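Local coordinates for protein tetraacyldisaccharide 4'-kinase (Aquifex aeolicus, PDB 4EHX) that probably transfers the gamma-phosphate of ATP to the 4'-position of a tetraacyldisaccharide 1-phosphate, forming lipid IVA in lipid A biosynthesis, at residues K30-L44 with F135-D149. Numbering follows the deposited sequence.
Sequences KIKKLPVPVISVGNL and FILDDGFQHRKLHRD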
# COMPACT_ATOMS: atom_id res chain seq x y z
N LYS A 30 0.27 -26.43 -3.61
CA LYS A 30 -0.87 -26.33 -2.72
C LYS A 30 -1.28 -24.87 -2.50
O LYS A 30 -0.43 -23.99 -2.30
CB LYS A 30 -0.54 -26.98 -1.37
CG LYS A 30 -1.75 -27.14 -0.44
CD LYS A 30 -1.49 -28.25 0.57
CE LYS A 30 -2.50 -28.21 1.70
NZ LYS A 30 -1.96 -28.83 2.95
N ILE A 31 -2.59 -24.64 -2.60
CA ILE A 31 -3.19 -23.37 -2.23
C ILE A 31 -3.94 -23.58 -0.92
O ILE A 31 -4.90 -24.35 -0.87
CB ILE A 31 -4.10 -22.85 -3.35
CG1 ILE A 31 -3.25 -22.60 -4.62
CG2 ILE A 31 -4.80 -21.54 -2.91
CD1 ILE A 31 -4.05 -22.25 -5.87
N LYS A 32 -3.49 -22.92 0.14
CA LYS A 32 -4.07 -23.10 1.47
C LYS A 32 -5.28 -22.22 1.69
O LYS A 32 -5.38 -21.16 1.10
CB LYS A 32 -2.99 -22.84 2.54
CG LYS A 32 -1.75 -23.70 2.29
CD LYS A 32 -0.65 -23.46 3.31
CE LYS A 32 -0.98 -24.13 4.63
NZ LYS A 32 -1.51 -25.50 4.43
N LYS A 33 -6.19 -22.64 2.56
CA LYS A 33 -7.46 -21.93 2.71
C LYS A 33 -7.72 -21.57 4.16
O LYS A 33 -7.90 -22.46 5.00
CB LYS A 33 -8.59 -22.80 2.18
CG LYS A 33 -9.99 -22.25 2.43
CD LYS A 33 -10.37 -21.20 1.43
CE LYS A 33 -11.87 -20.91 1.46
NZ LYS A 33 -12.32 -20.37 2.78
N LEU A 34 -7.75 -20.28 4.47
CA LEU A 34 -8.18 -19.84 5.81
C LEU A 34 -9.70 -19.95 5.95
O LEU A 34 -10.43 -19.86 4.95
CB LEU A 34 -7.72 -18.40 6.08
CG LEU A 34 -6.21 -18.25 6.27
CD1 LEU A 34 -5.80 -16.78 6.18
CD2 LEU A 34 -5.76 -18.85 7.62
N PRO A 35 -10.19 -20.17 7.19
CA PRO A 35 -11.62 -20.39 7.44
C PRO A 35 -12.45 -19.12 7.54
O PRO A 35 -13.62 -19.21 7.89
CB PRO A 35 -11.62 -21.12 8.79
CG PRO A 35 -10.41 -20.57 9.49
CD PRO A 35 -9.37 -20.42 8.39
N VAL A 36 -11.87 -17.95 7.25
CA VAL A 36 -12.69 -16.75 7.09
C VAL A 36 -12.35 -16.14 5.73
O VAL A 36 -11.36 -16.52 5.13
CB VAL A 36 -12.44 -15.70 8.21
CG1 VAL A 36 -12.83 -16.26 9.57
CG2 VAL A 36 -10.99 -15.21 8.22
N PRO A 37 -13.17 -15.20 5.25
CA PRO A 37 -12.91 -14.56 3.95
C PRO A 37 -11.57 -13.80 3.88
O PRO A 37 -11.10 -13.21 4.86
CB PRO A 37 -14.09 -13.59 3.79
CG PRO A 37 -15.18 -14.19 4.65
CD PRO A 37 -14.45 -14.77 5.83
N VAL A 38 -10.96 -13.89 2.70
CA VAL A 38 -9.69 -13.26 2.40
C VAL A 38 -9.84 -12.44 1.13
O VAL A 38 -10.23 -12.95 0.07
CB VAL A 38 -8.57 -14.31 2.19
CG1 VAL A 38 -7.27 -13.62 1.79
CG2 VAL A 38 -8.38 -15.13 3.48
N ILE A 39 -9.54 -11.15 1.24
CA ILE A 39 -9.53 -10.27 0.09
C ILE A 39 -8.08 -9.89 -0.14
O ILE A 39 -7.40 -9.48 0.79
CB ILE A 39 -10.31 -8.99 0.38
CG1 ILE A 39 -11.76 -9.33 0.76
CG2 ILE A 39 -10.26 -8.04 -0.84
CD1 ILE A 39 -12.52 -8.14 1.40
N SER A 40 -7.58 -10.03 -1.37
CA SER A 40 -6.22 -9.62 -1.64
C SER A 40 -6.22 -8.30 -2.40
O SER A 40 -7.02 -8.09 -3.30
CB SER A 40 -5.48 -10.69 -2.46
OG SER A 40 -4.15 -10.26 -2.73
N VAL A 41 -5.31 -7.41 -2.00
CA VAL A 41 -5.03 -6.20 -2.75
C VAL A 41 -3.62 -6.33 -3.27
O VAL A 41 -2.69 -6.64 -2.52
CB VAL A 41 -5.19 -4.92 -1.88
CG1 VAL A 41 -4.83 -3.66 -2.72
CG2 VAL A 41 -6.62 -4.84 -1.36
N GLY A 42 -3.44 -6.10 -4.57
CA GLY A 42 -2.12 -6.24 -5.12
C GLY A 42 -1.93 -5.48 -6.42
O GLY A 42 -2.84 -4.82 -6.94
N ASN A 43 -0.73 -5.58 -6.96
CA ASN A 43 -0.47 -5.01 -8.27
C ASN A 43 0.64 -5.78 -8.99
O ASN A 43 1.17 -6.77 -8.47
CB ASN A 43 -0.17 -3.51 -8.17
CG ASN A 43 1.26 -3.24 -7.82
OD1 ASN A 43 1.83 -3.91 -6.96
ND2 ASN A 43 1.85 -2.25 -8.48
N LEU A 44 0.96 -5.34 -10.20
CA LEU A 44 1.88 -6.09 -11.04
C LEU A 44 3.28 -5.51 -11.01
O LEU A 44 4.23 -6.17 -11.41
CB LEU A 44 1.37 -6.12 -12.49
CG LEU A 44 0.14 -6.97 -12.78
CD1 LEU A 44 -0.13 -7.00 -14.27
CD2 LEU A 44 0.35 -8.38 -12.26
N PHE A 135 -9.82 -11.05 6.38
CA PHE A 135 -8.44 -10.63 6.16
C PHE A 135 -8.28 -9.85 4.88
O PHE A 135 -8.94 -10.14 3.87
CB PHE A 135 -7.51 -11.84 6.05
CG PHE A 135 -7.35 -12.58 7.32
CD1 PHE A 135 -6.57 -12.06 8.35
CD2 PHE A 135 -7.95 -13.83 7.49
CE1 PHE A 135 -6.40 -12.76 9.54
CE2 PHE A 135 -7.78 -14.53 8.68
CZ PHE A 135 -7.01 -13.99 9.70
N ILE A 136 -7.41 -8.85 4.91
CA ILE A 136 -7.01 -8.18 3.68
C ILE A 136 -5.52 -8.44 3.51
O ILE A 136 -4.73 -8.19 4.42
CB ILE A 136 -7.25 -6.65 3.76
CG1 ILE A 136 -8.74 -6.31 3.87
CG2 ILE A 136 -6.62 -5.94 2.57
CD1 ILE A 136 -8.99 -4.86 4.33
N LEU A 137 -5.13 -8.95 2.34
CA LEU A 137 -3.70 -9.09 2.09
C LEU A 137 -3.27 -7.77 1.48
O LEU A 137 -3.80 -7.34 0.44
CB LEU A 137 -3.41 -10.21 1.08
CG LEU A 137 -4.14 -11.55 1.26
CD1 LEU A 137 -3.57 -12.60 0.27
CD2 LEU A 137 -4.00 -12.06 2.69
N ASP A 138 -2.34 -7.09 2.12
CA ASP A 138 -1.80 -5.93 1.44
C ASP A 138 -0.65 -6.49 0.59
O ASP A 138 0.25 -7.19 1.08
CB ASP A 138 -1.41 -4.80 2.40
CG ASP A 138 -0.16 -5.08 3.16
OD1 ASP A 138 0.21 -6.26 3.23
OD2 ASP A 138 0.45 -4.13 3.70
N ASP A 139 -0.70 -6.23 -0.68
CA ASP A 139 0.31 -6.73 -1.57
C ASP A 139 0.31 -8.27 -1.64
O ASP A 139 1.32 -8.92 -1.41
CB ASP A 139 1.69 -6.19 -1.18
CG ASP A 139 2.65 -6.24 -2.33
OD1 ASP A 139 2.15 -6.16 -3.47
OD2 ASP A 139 3.87 -6.40 -2.12
N GLY A 140 -0.84 -8.83 -2.00
CA GLY A 140 -0.98 -10.27 -1.96
C GLY A 140 -1.20 -10.93 -3.30
O GLY A 140 -1.41 -12.14 -3.35
N PHE A 141 -1.14 -10.17 -4.40
CA PHE A 141 -1.42 -10.77 -5.73
C PHE A 141 -0.50 -11.95 -6.11
O PHE A 141 -0.94 -12.95 -6.69
CB PHE A 141 -1.38 -9.71 -6.85
CG PHE A 141 -1.98 -10.16 -8.16
CD1 PHE A 141 -3.36 -10.28 -8.31
CD2 PHE A 141 -1.17 -10.45 -9.25
CE1 PHE A 141 -3.92 -10.69 -9.54
CE2 PHE A 141 -1.71 -10.85 -10.48
CZ PHE A 141 -3.09 -10.98 -10.62
N GLN A 142 0.78 -11.83 -5.79
CA GLN A 142 1.76 -12.88 -6.08
C GLN A 142 1.78 -14.03 -5.06
O GLN A 142 2.40 -15.08 -5.30
CB GLN A 142 3.17 -12.28 -6.17
CG GLN A 142 3.42 -11.44 -7.42
CD GLN A 142 2.76 -10.07 -7.37
OE1 GLN A 142 2.74 -9.41 -6.33
NE2 GLN A 142 2.21 -9.64 -8.50
N HIS A 143 1.13 -13.84 -3.91
CA HIS A 143 1.20 -14.85 -2.84
C HIS A 143 0.17 -15.97 -3.05
O HIS A 143 -0.76 -16.13 -2.26
CB HIS A 143 1.05 -14.20 -1.46
CG HIS A 143 1.54 -15.07 -0.34
ND1 HIS A 143 2.88 -15.24 -0.07
CD2 HIS A 143 0.88 -15.84 0.57
CE1 HIS A 143 3.03 -16.07 0.95
NE2 HIS A 143 1.83 -16.45 1.35
N ARG A 144 0.36 -16.75 -4.12
CA ARG A 144 -0.69 -17.65 -4.59
C ARG A 144 -0.93 -18.83 -3.67
O ARG A 144 -1.99 -19.47 -3.75
CB ARG A 144 -0.39 -18.12 -6.01
CG ARG A 144 -0.35 -16.98 -7.02
CD ARG A 144 -0.24 -17.48 -8.46
NE ARG A 144 -1.44 -18.20 -8.91
CZ ARG A 144 -1.55 -18.77 -10.11
NH1 ARG A 144 -0.55 -18.69 -10.99
NH2 ARG A 144 -2.66 -19.43 -10.43
N LYS A 145 0.03 -19.10 -2.79
CA LYS A 145 -0.11 -20.16 -1.81
C LYS A 145 -1.31 -19.94 -0.88
O LYS A 145 -1.80 -20.88 -0.28
CB LYS A 145 1.17 -20.30 -0.96
CG LYS A 145 1.17 -21.50 -0.00
CD LYS A 145 2.13 -21.32 1.19
CE LYS A 145 3.53 -20.91 0.78
NZ LYS A 145 4.54 -21.23 1.86
N LEU A 146 -1.77 -18.69 -0.75
CA LEU A 146 -2.95 -18.44 0.08
C LEU A 146 -4.18 -18.15 -0.76
O LEU A 146 -4.18 -17.21 -1.56
CB LEU A 146 -2.72 -17.29 1.09
CG LEU A 146 -3.91 -16.87 1.96
CD1 LEU A 146 -4.44 -18.03 2.80
CD2 LEU A 146 -3.48 -15.71 2.90
N HIS A 147 -5.21 -18.97 -0.60
CA HIS A 147 -6.46 -18.73 -1.31
C HIS A 147 -7.00 -17.35 -0.96
O HIS A 147 -6.99 -16.98 0.22
CB HIS A 147 -7.54 -19.75 -0.94
CG HIS A 147 -8.88 -19.41 -1.53
ND1 HIS A 147 -9.17 -19.57 -2.87
CD2 HIS A 147 -9.99 -18.86 -0.98
CE1 HIS A 147 -10.40 -19.15 -3.11
NE2 HIS A 147 -10.92 -18.72 -1.98
N ARG A 148 -7.47 -16.61 -1.95
CA ARG A 148 -8.26 -15.41 -1.68
C ARG A 148 -9.63 -15.52 -2.33
O ARG A 148 -9.76 -16.02 -3.44
CB ARG A 148 -7.52 -14.10 -2.06
CG ARG A 148 -7.33 -13.81 -3.56
CD ARG A 148 -6.41 -14.81 -4.29
NE ARG A 148 -5.20 -15.09 -3.51
CZ ARG A 148 -4.12 -14.31 -3.46
NH1 ARG A 148 -4.05 -13.21 -4.20
NH2 ARG A 148 -3.08 -14.65 -2.70
N ASP A 149 -10.65 -15.06 -1.61
CA ASP A 149 -12.02 -15.10 -2.10
C ASP A 149 -12.35 -13.94 -3.05
O ASP A 149 -13.29 -14.02 -3.85
CB ASP A 149 -12.96 -15.08 -0.90
CG ASP A 149 -12.70 -16.24 0.04
OD1 ASP A 149 -13.09 -17.39 -0.31
OD2 ASP A 149 -12.07 -16.02 1.10
O HOH W 1 -10.85 -17.77 2.70
O HOH W 2 -14.19 -18.53 2.04
O HOH W 3 -8.10 -18.44 2.35
O HOH W 4 0.76 -7.87 -5.14
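Arg148 lies across Val38 and Ser40 of strand 38-43, coming from the loop after strand 135-138. Its CB lies against Val38, 3.9 Å from Val38 CG1 and close to the Val38 carbonyl oxygen. CG, set between backbone N and carbonyl carbon (chi1 71°), then passes Ser40 CB at 3.8 Å, and bends at chi2 and chi3 turn the guanidinium back so that its edge faces the carbonyls of its own loop. There NE and NH2 grip Leu146 O side-on, while NH1 and NH2 converge end-on upon Gly140 O; both oxygens lie in the guanidinium plane, which fixes its rotation. NH1 also hydrogen-bonds Asn151 OD1 and skims Ser40 CB at 3.4 Å. A leucine here, with no guanidinium, would probably leave Leu146 O without a mate and Gly140 O with His143 N alone, the turns between them freer to shift.

Strands 38-43 and 135-138 run parallel, Ile39 bonding Phe135 O and Leu137 N in turn. Val36 CG2 meets the Phe135 ring, 3.3 Å from Phe135 CE2, and Leu34 CD1 bridges that ring and Leu146 CD1. Gln142 NE2 donates to Asn43 O (3.1 Å), in its amide plane, and to Glu172. Asp149 OD2 takes Val38 N on its anti lone pair, and His147 NE2 meets Asp149 OD1 from above the carboxylate plane; two waters link that carboxylate to Lys33 NZ.

The pair belongs to the parallel core of a P-loop kinase: strand 38-43 sits between 134-138 and 150-156, Val41 packs against helix 51-61, Phe135 touches helix 119-130, and Asn43, bonded to Ser45 O, leads into the predicted ATP-binding loop.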